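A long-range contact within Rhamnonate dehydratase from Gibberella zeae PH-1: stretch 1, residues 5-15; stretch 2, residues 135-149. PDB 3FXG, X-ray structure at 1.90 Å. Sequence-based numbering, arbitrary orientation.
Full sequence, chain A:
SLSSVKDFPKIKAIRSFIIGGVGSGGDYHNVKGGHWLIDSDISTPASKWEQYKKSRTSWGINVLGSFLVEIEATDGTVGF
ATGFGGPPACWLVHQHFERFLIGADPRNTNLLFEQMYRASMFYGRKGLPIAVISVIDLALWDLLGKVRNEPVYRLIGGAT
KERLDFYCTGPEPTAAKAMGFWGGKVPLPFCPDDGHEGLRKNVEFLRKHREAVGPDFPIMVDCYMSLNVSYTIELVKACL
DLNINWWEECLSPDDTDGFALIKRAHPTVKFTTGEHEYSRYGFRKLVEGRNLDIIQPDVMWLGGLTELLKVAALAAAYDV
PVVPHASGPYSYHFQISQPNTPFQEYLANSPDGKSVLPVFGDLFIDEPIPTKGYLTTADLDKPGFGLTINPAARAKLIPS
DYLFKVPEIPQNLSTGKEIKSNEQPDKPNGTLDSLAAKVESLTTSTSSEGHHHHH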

# COMPACT_ATOMS: atom_id res chain seq x y z
N VAL A 5 54.71 -0.46 5.34
CA VAL A 5 53.71 -1.23 6.08
C VAL A 5 54.05 -2.71 6.12
O VAL A 5 54.93 -3.18 5.41
CB VAL A 5 52.30 -1.04 5.47
CG1 VAL A 5 51.82 0.39 5.71
CG2 VAL A 5 52.32 -1.34 3.98
N LYS A 6 53.32 -3.43 6.97
CA LYS A 6 53.53 -4.86 7.16
C LYS A 6 53.47 -5.65 5.85
O LYS A 6 52.60 -5.42 5.01
CB LYS A 6 52.48 -5.39 8.14
CG LYS A 6 52.69 -6.83 8.59
CD LYS A 6 51.59 -7.24 9.57
CE LYS A 6 51.84 -8.63 10.15
NZ LYS A 6 51.94 -9.67 9.08
N ASP A 7 54.42 -6.56 5.69
CA ASP A 7 54.46 -7.42 4.51
C ASP A 7 53.67 -8.65 4.92
O ASP A 7 54.20 -9.55 5.58
CB ASP A 7 55.90 -7.82 4.18
CG ASP A 7 56.00 -8.61 2.88
OD1 ASP A 7 57.08 -9.19 2.63
OD2 ASP A 7 55.01 -8.64 2.12
N PHE A 8 52.39 -8.68 4.56
CA PHE A 8 51.50 -9.78 4.93
C PHE A 8 51.66 -11.00 4.03
O PHE A 8 51.72 -10.88 2.81
CB PHE A 8 50.04 -9.31 4.88
CG PHE A 8 49.20 -9.81 6.01
CD1 PHE A 8 49.18 -9.15 7.23
CD2 PHE A 8 48.42 -10.95 5.86
CE1 PHE A 8 48.40 -9.62 8.29
CE2 PHE A 8 47.63 -11.43 6.91
CZ PHE A 8 47.63 -10.76 8.13
N PRO A 9 51.74 -12.20 4.63
CA PRO A 9 51.90 -13.41 3.83
C PRO A 9 50.67 -13.70 2.96
O PRO A 9 49.54 -13.46 3.38
CB PRO A 9 52.14 -14.50 4.88
CG PRO A 9 51.39 -13.98 6.07
CD PRO A 9 51.74 -12.51 6.07
N LYS A 10 50.90 -14.19 1.75
CA LYS A 10 49.83 -14.52 0.82
C LYS A 10 49.40 -15.97 1.04
O LYS A 10 50.07 -16.72 1.75
CB LYS A 10 50.31 -14.38 -0.63
CG LYS A 10 50.74 -12.97 -1.03
CD LYS A 10 49.57 -12.00 -1.04
CE LYS A 10 49.84 -10.83 -1.99
NZ LYS A 10 51.08 -10.08 -1.64
N ILE A 11 48.27 -16.36 0.44
CA ILE A 11 47.79 -17.74 0.57
C ILE A 11 48.66 -18.63 -0.31
O ILE A 11 48.83 -18.36 -1.50
CB ILE A 11 46.33 -17.87 0.11
CG1 ILE A 11 45.41 -17.09 1.06
CG2 ILE A 11 45.93 -19.35 0.07
CD1 ILE A 11 43.97 -17.00 0.57
N LYS A 12 49.19 -19.69 0.28
CA LYS A 12 50.06 -20.62 -0.42
C LYS A 12 49.33 -21.88 -0.87
O LYS A 12 49.52 -22.34 -1.99
CB LYS A 12 51.24 -21.00 0.48
CG LYS A 12 52.19 -22.01 -0.12
CD LYS A 12 53.31 -22.34 0.85
CE LYS A 12 54.29 -23.34 0.24
NZ LYS A 12 55.44 -23.62 1.15
N ALA A 13 48.51 -22.44 0.02
CA ALA A 13 47.79 -23.66 -0.30
C ALA A 13 46.52 -23.83 0.51
O ALA A 13 46.34 -23.20 1.55
CB ALA A 13 48.71 -24.86 -0.08
N ILE A 14 45.64 -24.70 0.02
CA ILE A 14 44.40 -25.00 0.71
C ILE A 14 44.20 -26.51 0.68
O ILE A 14 44.39 -27.15 -0.35
CB ILE A 14 43.19 -24.29 0.05
CG1 ILE A 14 41.91 -24.65 0.82
CG2 ILE A 14 43.06 -24.69 -1.40
CD1 ILE A 14 40.72 -23.76 0.48
N ARG A 15 43.84 -27.07 1.83
CA ARG A 15 43.62 -28.50 1.95
C ARG A 15 42.25 -28.73 2.58
O ARG A 15 41.78 -27.91 3.37
CB ARG A 15 44.71 -29.13 2.83
CG ARG A 15 46.13 -29.00 2.29
CD ARG A 15 47.15 -29.61 3.26
NE ARG A 15 47.33 -28.79 4.46
CZ ARG A 15 48.16 -27.75 4.55
NH1 ARG A 15 48.90 -27.39 3.51
NH2 ARG A 15 48.26 -27.07 5.69
N VAL A 135 32.82 -21.92 5.29
CA VAL A 135 33.94 -22.56 5.97
C VAL A 135 35.28 -22.00 5.48
O VAL A 135 36.21 -21.84 6.27
CB VAL A 135 33.90 -24.09 5.79
CG1 VAL A 135 35.09 -24.73 6.48
CG2 VAL A 135 32.60 -24.64 6.38
N ILE A 136 35.37 -21.71 4.19
CA ILE A 136 36.60 -21.16 3.64
C ILE A 136 36.84 -19.78 4.24
O ILE A 136 37.96 -19.44 4.62
CB ILE A 136 36.52 -21.05 2.10
CG1 ILE A 136 36.53 -22.45 1.48
CG2 ILE A 136 37.68 -20.21 1.57
CD1 ILE A 136 36.28 -22.47 -0.03
N ASP A 137 35.78 -18.98 4.32
CA ASP A 137 35.86 -17.64 4.88
C ASP A 137 36.31 -17.70 6.34
O ASP A 137 37.16 -16.92 6.76
CB ASP A 137 34.51 -16.93 4.78
CG ASP A 137 34.56 -15.49 5.27
OD1 ASP A 137 35.20 -14.65 4.60
OD2 ASP A 137 33.97 -15.20 6.33
N LEU A 138 35.72 -18.62 7.10
CA LEU A 138 36.08 -18.76 8.51
C LEU A 138 37.54 -19.17 8.65
O LEU A 138 38.23 -18.71 9.56
CB LEU A 138 35.16 -19.80 9.18
CG LEU A 138 33.71 -19.35 9.39
CD1 LEU A 138 32.85 -20.51 9.89
CD2 LEU A 138 33.67 -18.20 10.39
N ALA A 139 38.02 -20.02 7.75
CA ALA A 139 39.42 -20.44 7.79
C ALA A 139 40.30 -19.23 7.50
O ALA A 139 41.39 -19.10 8.06
CB ALA A 139 39.68 -21.54 6.75
N LEU A 140 39.83 -18.34 6.64
CA LEU A 140 40.58 -17.13 6.32
C LEU A 140 40.68 -16.26 7.56
O LEU A 140 41.76 -15.74 7.87
CB LEU A 140 39.89 -16.35 5.19
CG LEU A 140 40.09 -16.87 3.76
CD1 LEU A 140 39.22 -16.07 2.80
CD2 LEU A 140 41.56 -16.76 3.37
N TRP A 141 39.57 -16.10 8.28
CA TRP A 141 39.60 -15.29 9.49
C TRP A 141 40.49 -15.90 10.56
O TRP A 141 41.19 -15.18 11.27
CB TRP A 141 38.18 -15.08 10.03
CG TRP A 141 37.45 -13.98 9.31
CD1 TRP A 141 36.51 -14.12 8.32
CD2 TRP A 141 37.63 -12.57 9.49
NE1 TRP A 141 36.09 -12.88 7.89
CE2 TRP A 141 36.76 -11.92 8.58
CE3 TRP A 141 38.44 -11.80 10.33
CZ2 TRP A 141 36.69 -10.52 8.50
CZ3 TRP A 141 38.36 -10.41 10.25
CH2 TRP A 141 37.49 -9.79 9.33
N ASP A 142 40.47 -17.23 10.67
CA ASP A 142 41.31 -17.92 11.64
C ASP A 142 42.77 -17.61 11.30
O ASP A 142 43.58 -17.33 12.19
CB ASP A 142 41.06 -19.43 11.58
CG ASP A 142 41.77 -20.20 12.69
OD1 ASP A 142 41.56 -19.87 13.88
OD2 ASP A 142 42.52 -21.15 12.38
N LEU A 143 43.10 -17.66 10.02
CA LEU A 143 44.45 -17.38 9.54
C LEU A 143 44.85 -15.94 9.86
O LEU A 143 45.97 -15.68 10.31
CB LEU A 143 44.53 -17.62 8.03
CG LEU A 143 45.80 -17.16 7.30
CD1 LEU A 143 47.00 -17.93 7.85
CD2 LEU A 143 45.64 -17.40 5.81
N LEU A 144 43.95 -14.99 9.61
CA LEU A 144 44.23 -13.59 9.88
C LEU A 144 44.53 -13.36 11.36
O LEU A 144 45.45 -12.62 11.71
CB LEU A 144 43.05 -12.71 9.44
CG LEU A 144 42.81 -12.61 7.93
CD1 LEU A 144 41.57 -11.76 7.66
CD2 LEU A 144 44.03 -12.02 7.24
N GLY A 145 43.74 -13.99 12.22
CA GLY A 145 43.96 -13.84 13.65
C GLY A 145 45.30 -14.42 14.06
O GLY A 145 46.00 -13.86 14.91
N LYS A 146 45.67 -15.55 13.47
CA LYS A 146 46.93 -16.21 13.80
C LYS A 146 48.14 -15.41 13.32
O LYS A 146 49.14 -15.30 14.03
CB LYS A 146 46.95 -17.63 13.23
CG LYS A 146 46.08 -18.56 14.05
CD LYS A 146 45.87 -19.92 13.41
CE LYS A 146 45.04 -20.80 14.34
NZ LYS A 146 44.68 -22.10 13.73
N VAL A 147 48.05 -14.84 12.12
CA VAL A 147 49.16 -14.04 11.60
C VAL A 147 49.40 -12.81 12.47
O VAL A 147 50.54 -12.46 12.76
CB VAL A 147 48.91 -13.60 10.15
CG1 VAL A 147 50.01 -12.64 9.69
CG2 VAL A 147 48.87 -14.83 9.24
N ARG A 148 48.31 -12.16 12.90
CA ARG A 148 48.42 -10.97 13.74
C ARG A 148 48.52 -11.29 15.22
O ARG A 148 48.72 -10.40 16.04
CB ARG A 148 47.22 -10.05 13.51
CG ARG A 148 47.17 -9.44 12.13
CD ARG A 148 45.91 -8.66 11.92
NE ARG A 148 45.90 -7.99 10.62
CZ ARG A 148 44.82 -7.81 9.89
NH1 ARG A 148 43.64 -8.26 10.32
NH2 ARG A 148 44.90 -7.19 8.72
N ASN A 149 48.36 -12.56 15.57
CA ASN A 149 48.41 -13.00 16.96
C ASN A 149 47.30 -12.32 17.77
O ASN A 149 47.53 -11.86 18.89
CB ASN A 149 49.77 -12.67 17.58
CG ASN A 149 49.96 -13.35 18.93
OD1 ASN A 149 50.66 -12.83 19.80
ND2 ASN A 149 49.36 -14.52 19.09

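This is a small apolar contact in which an extended N-terminal segment lies along one helix, with no hydrogen bond or salt bridge between them. The two stretches bury 372 Å² in total, both sides summed. Residues 11-15 form a strand, and residues 135-147 are helical. The order is antiparallel: Phe8 lies nearest Val147, Ile11 nearest Leu140 and Ile14 nearest Ile136.

Phe8 and Val147 form the main part of the contact. They have the largest covered areas on their respective sides. The CA-to-CB bond of Phe8 points sideways, but the long, flat side chain brings its ring to the helix. Val147 points toward the segment and lays a methyl over one face of that ring. Its CG1 is 3.9 Å from the Phe8 ring centroid and 29° off the ring normal, a CH-pi contact. The closest pair is Phe8 CZ to Val147 CG1, at 3.4 Å.

The same methyl also meets Pro9 and Lys6. Pro9 CD lies 4.0 Å from Val147 CG1. Lys6 NZ comes within 3.6 Å of Val147 CG1, a contact without a polar partner. Leu144, one turn back along the helix, places CD2 3.7 Å from Phe8 CE2. Arg148 NE lies 3.8 Å from Phe8 CE1, and Phe8 CZ sits over one face of the guanidinium. Arg148 NE and NH2 are hydrogen-bonded elsewhere in the structure, so this packing leaves their polar needs met.

Farther along, Ile11 CD1 reaches Leu140 CD2 at 3.7 Å. Both side chains start sideways, and their ends close the gap. Ile14 points toward the helix, but its contact is looser, with CD1 4.5 Å from Ile136 CG1. These four residues are buried, and their branched aliphatic side chains need no polar partners there. On the strand, Lys12 is exposed and takes no part in the contact.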